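Local atomic coordinates of tRNA dimethylallyltransferase (Staphylococcus epidermidis ATCC 12228, PDB entry 3D3Q), a protein that probably transfers a dimethylallyl group from dimethylallyl diphosphate onto adenosine 37 of tRNAs that read codons beginning with uridine. Residues 23-28 and 33-38; 51-56 and 65-70; 148-153 and 167-172; 197-202 and 308-313. All blocks are in the same frame, centred on the assembly; numbering follows the deposited sequence.

Contact 1. Residues 23-28 and 33-38; sequences LSIEVA and GEIISG
Ile35 rests its terminal methyl against the helix at Ser24 and Ile25, the most closely packed part of the contact. With CG1 beside the backbone N (chi1 -54°) and an extended second torsion, CD1 stands well out from the strand. Ile35 CD1 touches Ser24 CB at 3.4 Å and comes 3.7 Å from Ile25 N. The Ile25 side chain runs across that of Ile35 at about a right angle, and its CG1 rests 3.9 Å from Ile35 CD1. Ser24 presents its carbon to the strand, while its OG is hydrogen-bonded to Lys20 O one turn earlier. Helix 20-30 and strand 33-37 belong to the beta-alpha-beta crossover of a P-loop NTPase core: the helix begins at the end of the predicted nucleotide-binding loop, residues 14-21, and the chain then turns back into a strand running nearly antiparallel to it, at 154°. At the turn the packing gives way to a backbone bond, Gly33 N to Ala28 O at 2.9 Å. Ala28 fits more loosely, its CB lying 4.3 Å from Ile35 CG1 and 3.9 Å from Gly33 O. The side chains of Ala28 and Ile35 also touch Ile100 and Ala102 of strand 98-102, which lies between the two strands of the crossover, and every residue that touches here is buried. Solvent is reached on the far side of the helix, where Glu26 points away from the strand and is partly exposed. Glu34 likewise turns its back on the helix, but it is buried, and its OE1 is paired with Arg95 and hydrogen-bonded to Tyr65 OH.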
loop_
_atom_site.group_PDB
_atom_site.type_symbol
_atom_site.label_atom_id
_atom_site.label_comp_id
_atom_site.label_asym_id
_atom_site.label_seq_id
_atom_site.Cartn_x
_atom_site.Cartn_y
_atom_site.Cartn_z
ATOM N N LEU A 23 10.202 6.585 -6.354
ATOM C CA LEU A 23 11.185 5.903 -5.527
ATOM C C LEU A 23 11.535 4.527 -6.102
ATOM O O LEU A 23 12.704 4.156 -6.153
ATOM C CB LEU A 23 10.659 5.754 -4.093
ATOM C CG LEU A 23 11.568 5.002 -3.105
ATOM C CD1 LEU A 23 12.848 5.764 -2.899
ATOM C CD2 LEU A 23 10.850 4.833 -1.806
ATOM N N SER A 24 10.524 3.776 -6.537
ATOM C CA SER A 24 10.760 2.447 -7.116
ATOM C C SER A 24 11.759 2.523 -8.264
ATOM O O SER A 24 12.717 1.767 -8.311
ATOM C CB SER A 24 9.464 1.824 -7.637
ATOM O OG SER A 24 8.609 1.468 -6.572
ATOM N N ILE A 25 11.534 3.441 -9.189
ATOM C CA ILE A 25 12.423 3.576 -10.318
ATOM C C ILE A 25 13.843 3.939 -9.866
ATOM O O ILE A 25 14.826 3.377 -10.369
ATOM C CB ILE A 25 11.859 4.620 -11.310
ATOM C CG1 ILE A 25 10.509 4.120 -11.833
ATOM C CG2 ILE A 25 12.819 4.855 -12.450
ATOM C CD1 ILE A 25 9.901 4.972 -12.897
ATOM N N GLU A 26 13.964 4.853 -8.904
ATOM C CA GLU A 26 15.283 5.257 -8.397
ATOM C C GLU A 26 16.039 4.065 -7.803
ATOM O O GLU A 26 17.252 3.944 -7.981
ATOM C CB GLU A 26 15.137 6.370 -7.346
ATOM C CG GLU A 26 14.677 7.712 -7.937
ATOM C CD GLU A 26 15.669 8.310 -8.948
ATOM O OE1 GLU A 26 16.736 8.829 -8.522
ATOM O OE2 GLU A 26 15.386 8.249 -10.176
ATOM N N VAL A 27 15.314 3.196 -7.101
ATOM C CA VAL A 27 15.904 2.004 -6.505
ATOM C C VAL A 27 16.260 1.037 -7.629
ATOM O O VAL A 27 17.292 0.380 -7.597
ATOM C CB VAL A 27 14.919 1.316 -5.564
ATOM C CG1 VAL A 27 15.490 0.014 -5.077
ATOM C CG2 VAL A 27 14.607 2.227 -4.414
ATOM N N ALA A 28 15.390 0.972 -8.628
ATOM C CA ALA A 28 15.592 0.101 -9.762
ATOM C C ALA A 28 16.820 0.522 -10.546
ATOM O O ALA A 28 17.524 -0.315 -11.117
ATOM C CB ALA A 28 14.378 0.126 -10.655
ATOM N N GLY A 33 17.289 -3.236 -11.135
ATOM C CA GLY A 33 16.192 -4.150 -10.908
ATOM C C GLY A 33 15.073 -3.863 -11.888
ATOM O O GLY A 33 15.221 -3.049 -12.797
ATOM N N GLU A 34 13.952 -4.553 -11.711
ATOM C CA GLU A 34 12.793 -4.362 -12.560
ATOM C C GLU A 34 11.589 -4.324 -11.639
ATOM O O GLU A 34 11.556 -4.989 -10.601
ATOM C CB GLU A 34 12.677 -5.488 -13.575
ATOM C CG GLU A 34 13.971 -5.716 -14.329
ATOM C CD GLU A 34 13.849 -6.787 -15.387
ATOM O OE1 GLU A 34 13.086 -7.758 -15.159
ATOM O OE2 GLU A 34 14.527 -6.679 -16.441
ATOM N N ILE A 35 10.595 -3.545 -12.035
ATOM C CA ILE A 35 9.413 -3.346 -11.219
ATOM C C ILE A 35 8.184 -4.111 -11.662
ATOM O O ILE A 35 7.904 -4.223 -12.846
ATOM C CB ILE A 35 9.053 -1.838 -11.181
ATOM C CG1 ILE A 35 10.272 -1.037 -10.739
ATOM C CG2 ILE A 35 7.891 -1.593 -10.245
ATOM C CD1 ILE A 35 10.050 0.416 -10.710
ATOM N N ILE A 36 7.443 -4.623 -10.690
ATOM C CA ILE A 36 6.205 -5.325 -10.965
ATOM C C ILE A 36 5.094 -4.460 -10.353
ATOM O O ILE A 36 5.057 -4.264 -9.141
ATOM C CB ILE A 36 6.192 -6.710 -10.308
ATOM C CG1 ILE A 36 7.252 -7.599 -10.954
ATOM C CG2 ILE A 36 4.822 -7.328 -10.431
ATOM C CD1 ILE A 36 7.450 -8.917 -10.252
ATOM N N SER A 37 4.208 -3.928 -11.188
ATOM C CA SER A 37 3.124 -3.094 -10.692
ATOM C C SER A 37 2.223 -3.886 -9.738
ATOM O O SER A 37 1.758 -4.976 -10.071
ATOM C CB SER A 37 2.326 -2.546 -11.875
ATOM O OG SER A 37 1.050 -2.104 -11.473
ATOM N N GLY A 38 2.000 -3.342 -8.540
ATOM C CA GLY A 38 1.155 -4.010 -7.557
ATOM C C GLY A 38 -0.278 -3.509 -7.596
ATOM O O GLY A 38 -1.171 -4.048 -6.930
#

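Contact 2. Residues 51-56 and 65-70; sequences TAKVTT and YMIDIL
Lys53 runs past Ile67 to the carboxylate of Asp68, joining the two loops that flank the edge strand 64-65 of the P-loop NTPase sheet. From CB, which points toward the facing loop, the chain leaves with CG anti to the backbone N (chi1 178°), and Lys53 CG meets Ile67 CG2 at 3.9 Å. Lys53 CD lies 3.8 Å from Ile67 CG2 and 3.7 Å from Asp68 OD2, so apolar and charged partners are met at one carbon. A bend at chi3 (-60°) then carries Lys53 CE to 3.7 Å from Asp68 OD1. The tip, Lys53 NZ, closes a salt bridge with Asp68 OD1 at 2.8 Å, approaching from above the carboxylate plane. NZ is also held by the carboxylate of Asp48 and the backbone oxygens of Tyr44 and Met47, a polar nest likely to keep the lysine charged. Asp68 is bonded through its backbone to Gln42, within the segment thought to touch substrate tRNA, so the bridge lies close to that region. Val54, whose side chain touches the P-loop region near Thr21, adds the second apolar link: its CG1 lies 4.2 Å from Ile67 CD1, the side chains crossing at about a right angle.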
loop_
_atom_site.group_PDB
_atom_site.type_symbol
_atom_site.label_atom_id
_atom_site.label_comp_id
_atom_site.label_asym_id
_atom_site.label_seq_id
_atom_site.Cartn_x
_atom_site.Cartn_y
_atom_site.Cartn_z
ATOM N N THR A 51 -6.052 5.888 -12.926
ATOM C CA THR A 51 -5.323 4.928 -12.142
ATOM C C THR A 51 -3.912 5.378 -11.819
ATOM O O THR A 51 -3.148 4.634 -11.197
ATOM C CB THR A 51 -5.251 3.618 -12.893
ATOM O OG1 THR A 51 -4.582 3.835 -14.147
ATOM C CG2 THR A 51 -6.666 3.089 -13.157
ATOM N N ALA A 52 -3.567 6.591 -12.244
ATOM C CA ALA A 52 -2.237 7.167 -12.019
ATOM C C ALA A 52 -1.179 6.274 -12.655
ATOM O O ALA A 52 -0.068 6.137 -12.143
ATOM C CB ALA A 52 -1.968 7.336 -10.527
ATOM N N LYS A 53 -1.543 5.673 -13.785
ATOM C CA LYS A 53 -0.649 4.779 -14.517
ATOM C C LYS A 53 0.597 5.487 -15.035
ATOM O O LYS A 53 0.499 6.453 -15.796
ATOM C CB LYS A 53 -1.393 4.150 -15.694
ATOM C CG LYS A 53 -0.531 3.243 -16.559
ATOM C CD LYS A 53 -1.371 2.591 -17.620
ATOM C CE LYS A 53 -2.467 1.763 -16.980
ATOM N NZ LYS A 53 -3.488 1.343 -17.981
ATOM N N VAL A 54 1.765 4.989 -14.636
ATOM C CA VAL A 54 3.039 5.565 -15.061
ATOM C C VAL A 54 3.256 5.364 -16.557
ATOM O O VAL A 54 2.973 4.288 -17.099
ATOM C CB VAL A 54 4.214 4.940 -14.270
ATOM C CG1 VAL A 54 4.115 3.416 -14.277
ATOM C CG2 VAL A 54 5.523 5.395 -14.867
ATOM N N THR A 55 3.754 6.397 -17.228
ATOM C CA THR A 55 3.971 6.314 -18.669
ATOM C C THR A 55 5.302 5.701 -19.059
ATOM O O THR A 55 6.256 5.706 -18.285
ATOM C CB THR A 55 3.848 7.708 -19.337
ATOM O OG1 THR A 55 4.986 8.526 -19.006
ATOM C CG2 THR A 55 2.581 8.399 -18.867
ATOM N N THR A 56 5.346 5.159 -20.272
ATOM C CA THR A 56 6.560 4.530 -20.768
ATOM C C THR A 56 7.752 5.469 -20.578
ATOM O O THR A 56 8.841 5.028 -20.232
ATOM C CB THR A 56 6.459 4.165 -22.274
ATOM O OG1 THR A 56 6.419 5.365 -23.055
ATOM C CG2 THR A 56 5.200 3.362 -22.553
ATOM N N TYR A 65 6.099 -4.520 -15.253
ATOM C CA TYR A 65 5.187 -5.617 -15.545
ATOM C C TYR A 65 3.855 -5.393 -14.861
ATOM O O TYR A 65 3.750 -4.557 -13.959
ATOM C CB TYR A 65 5.766 -6.951 -15.077
ATOM C CG TYR A 65 7.145 -7.221 -15.616
ATOM C CD1 TYR A 65 8.271 -6.982 -14.838
ATOM C CD2 TYR A 65 7.328 -7.695 -16.921
ATOM C CE1 TYR A 65 9.551 -7.211 -15.342
ATOM C CE2 TYR A 65 8.605 -7.924 -17.440
ATOM C CZ TYR A 65 9.709 -7.686 -16.646
ATOM O OH TYR A 65 10.961 -7.951 -17.138
HETATM N N MSE A 66 2.842 -6.143 -15.295
HETATM C CA MSE A 66 1.504 -6.026 -14.727
HETATM C C MSE A 66 0.803 -4.712 -15.095
HETATM O O MSE A 66 -0.067 -4.245 -14.358
HETATM C CB MSE A 66 1.585 -6.137 -13.206
HETATM C CG MSE A 66 2.094 -7.482 -12.699
HETATM SE SE MSE A 66 0.848 -8.954 -12.992
HETATM C CE MSE A 66 -0.543 -8.374 -11.759
ATOM N N ILE A 67 1.186 -4.112 -16.223
ATOM C CA ILE A 67 0.585 -2.852 -16.678
ATOM C C ILE A 67 0.063 -2.996 -18.113
ATOM O O ILE A 67 0.828 -3.310 -19.025
ATOM C CB ILE A 67 1.609 -1.684 -16.597
ATOM C CG1 ILE A 67 2.138 -1.561 -15.169
ATOM C CG2 ILE A 67 0.952 -0.375 -17.018
ATOM C CD1 ILE A 67 3.235 -0.583 -15.013
ATOM N N ASP A 68 -1.239 -2.770 -18.300
ATOM C CA ASP A 68 -1.880 -2.901 -19.611
ATOM C C ASP A 68 -1.769 -4.335 -20.115
ATOM O O ASP A 68 -1.368 -4.574 -21.260
ATOM C CB ASP A 68 -1.237 -1.975 -20.648
ATOM C CG ASP A 68 -1.532 -0.513 -20.392
ATOM O OD1 ASP A 68 -2.715 -0.172 -20.171
ATOM O OD2 ASP A 68 -0.588 0.300 -20.432
ATOM N N ILE A 69 -2.112 -5.290 -19.259
ATOM C CA ILE A 69 -2.042 -6.690 -19.632
ATOM C C ILE A 69 -3.423 -7.301 -19.864
ATOM O O ILE A 69 -3.534 -8.457 -20.264
ATOM C CB ILE A 69 -1.326 -7.510 -18.552
ATOM C CG1 ILE A 69 -2.041 -7.348 -17.207
ATOM C CG2 ILE A 69 0.123 -7.086 -18.458
ATOM C CD1 ILE A 69 -1.502 -8.245 -16.114
ATOM N N LEU A 70 -4.475 -6.520 -19.632
ATOM C CA LEU A 70 -5.842 -7.007 -19.822
ATOM C C LEU A 70 -6.772 -5.897 -20.306
ATOM O O LEU A 70 -6.475 -4.725 -20.151
ATOM C CB LEU A 70 -6.373 -7.559 -18.495
ATOM C CG LEU A 70 -5.573 -8.655 -17.810
ATOM C CD1 LEU A 70 -5.993 -8.743 -16.372
ATOM C CD2 LEU A 70 -5.788 -9.960 -18.530
#

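Contact 3. Residues 148-153 and 167-172; sequences EYLASF and KRVLRA
On the helix that sends Leu150 against Val169, the Phe153 ring carries Ser152 OG over the centre of one face, 3.5 Å above its plane, while Tyr149 OH lies in plane at its edge; the ring also meets that of Tyr176 with the planes about 35° apart. This is helix-on-helix packing between helices 143-153 and 166-179, in the helical part of the enzyme that the chain builds between strands 98-102 and 197-204. Ser152 OG is tied down by a hydrogen bond to Tyr149 O at 2.6 Å, the donor tilted 23° from the carbonyl plane. The contact itself is wholly apolar and rests on one leucine. Leu150 points toward the facing helix and settles against Val169 and Ala172, one turn apart, with Ile173 also touching it and Ala158 of helix 155-160 adding cover. Val169 CG1, set anti to the backbone N, lies across the leucine at a slant, 4.0 Å from Leu150 CB and 4.1 Å from the branch Leu150 CD1. Residues 167-171 probably take part in binding tRNA. Within them Lys167 and Arg168 are exposed, consistent with that role, whereas Val169 is buried and fastens the same turn to the neighbouring helix. The nearest pair is Leu150 CG to Val169 CG1 at 3.8 Å, and the branch Leu150 CD2 ends 3.9 Å from Ala172 CB.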
loop_
_atom_site.group_PDB
_atom_site.type_symbol
_atom_site.label_atom_id
_atom_site.label_comp_id
_atom_site.label_asym_id
_atom_site.label_seq_id
_atom_site.Cartn_x
_atom_site.Cartn_y
_atom_site.Cartn_z
ATOM N N GLU A 148 5.418 -4.379 32.070
ATOM C CA GLU A 148 4.717 -5.307 32.964
ATOM C C GLU A 148 3.340 -5.516 32.349
ATOM O O GLU A 148 2.872 -6.644 32.202
ATOM C CB GLU A 148 4.511 -4.725 34.383
ATOM C CG GLU A 148 5.739 -4.156 35.151
ATOM C CD GLU A 148 6.854 -5.164 35.447
ATOM O OE1 GLU A 148 7.831 -4.786 36.152
ATOM O OE2 GLU A 148 6.764 -6.323 34.975
ATOM N N TYR A 149 2.705 -4.401 31.999
ATOM C CA TYR A 149 1.384 -4.398 31.395
ATOM C C TYR A 149 1.354 -5.282 30.167
ATOM O O TYR A 149 0.426 -6.056 29.975
ATOM C CB TYR A 149 0.985 -2.975 31.006
ATOM C CG TYR A 149 -0.346 -2.903 30.316
ATOM C CD1 TYR A 149 -1.496 -3.359 30.948
ATOM C CD2 TYR A 149 -0.459 -2.394 29.022
ATOM C CE1 TYR A 149 -2.734 -3.315 30.314
ATOM C CE2 TYR A 149 -1.701 -2.342 28.373
ATOM C CZ TYR A 149 -2.832 -2.806 29.030
ATOM O OH TYR A 149 -4.072 -2.760 28.427
ATOM N N LEU A 150 2.372 -5.168 29.329
ATOM C CA LEU A 150 2.423 -5.975 28.119
ATOM C C LEU A 150 2.549 -7.448 28.510
ATOM O O LEU A 150 1.819 -8.293 27.987
ATOM C CB LEU A 150 3.605 -5.534 27.249
ATOM C CG LEU A 150 3.694 -5.839 25.747
ATOM C CD1 LEU A 150 5.007 -6.566 25.476
ATOM C CD2 LEU A 150 2.499 -6.659 25.261
ATOM N N ALA A 151 3.452 -7.749 29.448
ATOM C CA ALA A 151 3.679 -9.122 29.928
ATOM C C ALA A 151 2.388 -9.862 30.288
ATOM O O ALA A 151 2.199 -11.024 29.922
ATOM C CB ALA A 151 4.607 -9.097 31.135
ATOM N N SER A 152 1.510 -9.180 31.016
ATOM C CA SER A 152 0.243 -9.751 31.432
ATOM C C SER A 152 -0.528 -10.377 30.263
ATOM O O SER A 152 -1.231 -11.355 30.455
ATOM C CB SER A 152 -0.624 -8.673 32.056
ATOM O OG SER A 152 -1.177 -7.874 31.038
ATOM N N PHE A 153 -0.411 -9.815 29.061
ATOM C CA PHE A 153 -1.128 -10.349 27.909
ATOM C C PHE A 153 -0.286 -11.294 27.115
ATOM O O PHE A 153 -0.511 -12.492 27.114
ATOM C CB PHE A 153 -1.569 -9.248 26.946
ATOM C CG PHE A 153 -2.439 -8.224 27.559
ATOM C CD1 PHE A 153 -3.517 -8.606 28.357
ATOM C CD2 PHE A 153 -2.168 -6.868 27.376
ATOM C CE1 PHE A 153 -4.328 -7.649 28.984
ATOM C CE2 PHE A 153 -2.965 -5.899 27.994
ATOM C CZ PHE A 153 -4.053 -6.286 28.807
ATOM N N LYS A 167 8.807 1.690 21.672
ATOM C CA LYS A 167 8.132 1.549 20.384
ATOM C C LYS A 167 7.559 0.152 20.168
ATOM O O LYS A 167 6.339 -0.028 20.088
ATOM C CB LYS A 167 9.080 1.861 19.236
ATOM C CG LYS A 167 8.641 3.039 18.431
ATOM C CD LYS A 167 7.474 2.735 17.535
ATOM C CE LYS A 167 7.385 3.832 16.468
ATOM N NZ LYS A 167 6.235 3.671 15.538
ATOM N N ARG A 168 8.437 -0.840 20.059
ATOM C CA ARG A 168 7.960 -2.185 19.831
ATOM C C ARG A 168 6.964 -2.669 20.888
ATOM O O ARG A 168 6.057 -3.436 20.570
ATOM C CB ARG A 168 9.126 -3.157 19.707
ATOM C CG ARG A 168 9.628 -3.293 18.280
ATOM C CD ARG A 168 10.433 -4.582 18.103
ATOM N NE ARG A 168 9.680 -5.772 18.532
ATOM C CZ ARG A 168 10.130 -7.020 18.408
ATOM N NH1 ARG A 168 11.329 -7.244 17.868
ATOM N NH2 ARG A 168 9.385 -8.040 18.808
ATOM N N VAL A 169 7.115 -2.208 22.130
ATOM C CA VAL A 169 6.211 -2.613 23.187
ATOM C C VAL A 169 4.823 -2.044 22.944
ATOM O O VAL A 169 3.819 -2.744 23.126
ATOM C CB VAL A 169 6.712 -2.171 24.586
ATOM C CG1 VAL A 169 5.714 -2.567 25.670
ATOM C CG2 VAL A 169 8.056 -2.818 24.884
ATOM N N LEU A 170 4.742 -0.785 22.536
ATOM C CA LEU A 170 3.424 -0.202 22.268
ATOM C C LEU A 170 2.767 -0.908 21.087
ATOM O O LEU A 170 1.588 -1.234 21.134
ATOM C CB LEU A 170 3.530 1.302 21.963
ATOM C CG LEU A 170 3.739 2.224 23.164
ATOM C CD1 LEU A 170 4.041 3.642 22.667
ATOM C CD2 LEU A 170 2.512 2.190 24.065
ATOM N N ARG A 171 3.540 -1.141 20.036
ATOM C CA ARG A 171 3.024 -1.814 18.869
ATOM C C ARG A 171 2.343 -3.121 19.272
ATOM O O ARG A 171 1.299 -3.478 18.734
ATOM C CB ARG A 171 4.156 -2.100 17.903
ATOM C CG ARG A 171 3.953 -1.456 16.564
ATOM C CD ARG A 171 3.729 -2.510 15.499
ATOM N NE ARG A 171 2.481 -3.280 15.647
ATOM C CZ ARG A 171 1.255 -2.771 15.547
ATOM N NH1 ARG A 171 0.204 -3.564 15.680
ATOM N NH2 ARG A 171 1.083 -1.470 15.325
ATOM N N ALA A 172 2.938 -3.829 20.224
ATOM C CA ALA A 172 2.370 -5.072 20.697
ATOM C C ALA A 172 1.108 -4.765 21.504
ATOM O O ALA A 172 0.045 -5.334 21.255
ATOM C CB ALA A 172 3.380 -5.820 21.553
#

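Contact 4. Residues 197-202 and 308-313; sequences DTLLIG and TTQINK
Leu199 throws its branch outward from the strand, with CG anti to the backbone N (chi1 174°), so that both methyls face one turn of the C-terminal helix. From the other side Gln310 points toward the strand and is folded at its second torsion (71°), which presents the CB–CG part of the chain to the leucine. The closest meeting is Leu199 CD1 with Gln310 CG, 3.5 Å apart. The two side chains cross obliquely, and Gln310 CB is nearly equidistant from the two methyls, 4.2 Å from Leu199 CD1 and 4.1 Å from Leu199 CD2. Leu199 CD2 serves the next residue as well, reaching Ile311 CG1 at 3.9 Å, and here the side chains cross at about a right angle. The forked end of a single leucine therefore straddles two consecutive helix residues. Only carbon atoms of Gln310 enter these approaches, so the glutamine acts here through its aliphatic stem. A polar clasp lies nearby, where Arg314 forms a salt bridge with Asp197 OD2 and a hydrogen bond with Thr198 O, fastening the end of the same helix to the start of the strand. The contact is plain packing of a helix onto one face of the parallel sheet of the P-loop NTPase core, away from the nucleotide and tRNA sites. Strand 197-204 runs between strands 8-13 and 291-294; Leu199 also touches Ile10 of the former, and Gln310 touches His291 of the latter. Earlier turns of helix 300-314, at Met303, Leu304 and Ile307, pack against Leu23 and Val27 of helix 20-30.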
loop_
_atom_site.group_PDB
_atom_site.type_symbol
_atom_site.label_atom_id
_atom_site.label_comp_id
_atom_site.label_asym_id
_atom_site.label_seq_id
_atom_site.Cartn_x
_atom_site.Cartn_y
_atom_site.Cartn_z
ATOM N N ASP A 197 12.420 -12.956 1.151
ATOM C CA ASP A 197 13.252 -12.203 2.088
ATOM C C ASP A 197 12.874 -10.743 1.823
ATOM O O ASP A 197 13.684 -9.958 1.314
ATOM C CB ASP A 197 14.736 -12.399 1.770
ATOM C CG ASP A 197 15.620 -11.439 2.541
ATOM O OD1 ASP A 197 16.790 -11.232 2.152
ATOM O OD2 ASP A 197 15.137 -10.879 3.546
ATOM N N THR A 198 11.641 -10.388 2.178
ATOM C CA THR A 198 11.093 -9.052 1.924
ATOM C C THR A 198 11.680 -7.850 2.654
ATOM O O THR A 198 12.095 -7.935 3.803
ATOM C CB THR A 198 9.553 -9.035 2.163
ATOM O OG1 THR A 198 9.286 -8.998 3.570
ATOM C CG2 THR A 198 8.896 -10.283 1.561
ATOM N N LEU A 199 11.713 -6.731 1.943
ATOM C CA LEU A 199 12.186 -5.469 2.485
ATOM C C LEU A 199 10.998 -4.532 2.277
ATOM O O LEU A 199 11.004 -3.676 1.400
ATOM C CB LEU A 199 13.417 -4.976 1.720
ATOM C CG LEU A 199 13.968 -3.584 2.062
ATOM C CD1 LEU A 199 13.862 -3.273 3.551
ATOM C CD2 LEU A 199 15.403 -3.537 1.598
ATOM N N LEU A 200 9.965 -4.734 3.085
ATOM C CA LEU A 200 8.737 -3.972 2.987
ATOM C C LEU A 200 8.845 -2.551 3.515
ATOM O O LEU A 200 9.014 -2.336 4.713
ATOM C CB LEU A 200 7.634 -4.722 3.723
ATOM C CG LEU A 200 6.202 -4.235 3.580
ATOM C CD1 LEU A 200 5.714 -4.399 2.144
ATOM C CD2 LEU A 200 5.324 -5.040 4.527
ATOM N N ILE A 201 8.745 -1.581 2.612
ATOM C CA ILE A 201 8.829 -0.181 3.006
ATOM C C ILE A 201 7.571 0.585 2.546
ATOM O O ILE A 201 7.010 0.323 1.478
ATOM C CB ILE A 201 10.145 0.501 2.456
ATOM C CG1 ILE A 201 9.980 0.931 1.019
ATOM C CG2 ILE A 201 11.309 -0.466 2.485
ATOM C CD1 ILE A 201 9.631 2.363 0.898
ATOM N N GLY A 202 7.122 1.517 3.381
ATOM C CA GLY A 202 5.944 2.302 3.068
ATOM C C GLY A 202 6.174 3.784 3.286
ATOM O O GLY A 202 6.929 4.174 4.175
ATOM N N THR A 308 18.984 2.295 0.753
ATOM C CA THR A 308 20.322 1.875 0.370
ATOM C C THR A 308 21.069 1.349 1.590
ATOM O O THR A 308 21.899 0.454 1.482
ATOM C CB THR A 308 21.082 3.047 -0.309
ATOM O OG1 THR A 308 22.037 2.521 -1.237
ATOM C CG2 THR A 308 21.788 3.904 0.716
ATOM N N THR A 309 20.746 1.887 2.757
ATOM C CA THR A 309 21.385 1.452 3.986
ATOM C C THR A 309 20.830 0.097 4.384
ATOM O O THR A 309 21.540 -0.760 4.900
ATOM C CB THR A 309 21.108 2.449 5.112
ATOM O OG1 THR A 309 21.647 3.726 4.752
ATOM C CG2 THR A 309 21.726 1.976 6.421
ATOM N N GLN A 310 19.542 -0.081 4.138
ATOM C CA GLN A 310 18.870 -1.320 4.459
ATOM C C GLN A 310 19.376 -2.419 3.517
ATOM O O GLN A 310 19.503 -3.569 3.920
ATOM C CB GLN A 310 17.357 -1.135 4.311
ATOM C CG GLN A 310 16.510 -1.791 5.393
ATOM C CD GLN A 310 16.615 -1.102 6.747
ATOM O OE1 GLN A 310 15.934 -1.481 7.702
ATOM N NE2 GLN A 310 17.468 -0.089 6.835
ATOM N N ILE A 311 19.678 -2.064 2.271
ATOM C CA ILE A 311 20.169 -3.047 1.306
ATOM C C ILE A 311 21.641 -3.393 1.518
ATOM O O ILE A 311 22.099 -4.475 1.122
ATOM C CB ILE A 311 19.989 -2.562 -0.157
ATOM C CG1 ILE A 311 18.504 -2.404 -0.478
ATOM C CG2 ILE A 311 20.608 -3.560 -1.120
ATOM C CD1 ILE A 311 18.238 -1.705 -1.782
ATOM N N ASN A 312 22.394 -2.477 2.124
ATOM C CA ASN A 312 23.810 -2.741 2.392
ATOM C C ASN A 312 23.966 -3.696 3.595
ATOM O O ASN A 312 25.070 -3.874 4.111
ATOM C CB ASN A 312 24.593 -1.430 2.631
ATOM C CG ASN A 312 24.820 -0.616 1.343
ATOM O OD1 ASN A 312 24.610 -1.104 0.224
ATOM N ND2 ASN A 312 25.267 0.628 1.508
ATOM N N LYS A 313 22.863 -4.330 4.008
ATOM C CA LYS A 313 22.877 -5.317 5.098
ATOM C C LYS A 313 22.541 -6.672 4.473
ATOM O O LYS A 313 23.253 -7.665 4.687
ATOM C CB LYS A 313 21.852 -4.982 6.200
ATOM C CG LYS A 313 22.150 -3.695 6.973
ATOM C CD LYS A 313 23.560 -3.714 7.554
ATOM C CE LYS A 313 24.132 -2.304 7.738
ATOM N NZ LYS A 313 25.502 -2.298 8.361
#

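The four contacts follow one another along the chain without nesting or crossing. Contact 1 closes first, over the short turn between helix 20-30 and strand 33-37. Contact 2 closes the loop through the edge strand 64-65, and the two are joined side by side where Ser37 N meets Tyr65 O. Contact 3, about 36 Å from contact 1 and 43 Å from contact 2 between centres, closes a 13-residue interval that holds helix 155-160. Contact 4 spans the longest interval, bringing the C-terminal helix back to strand 197-204. It touches contact 1 through Leu23 and Ile201, so both belong to one sheet-and-helix core, from which contact 3 stands apart.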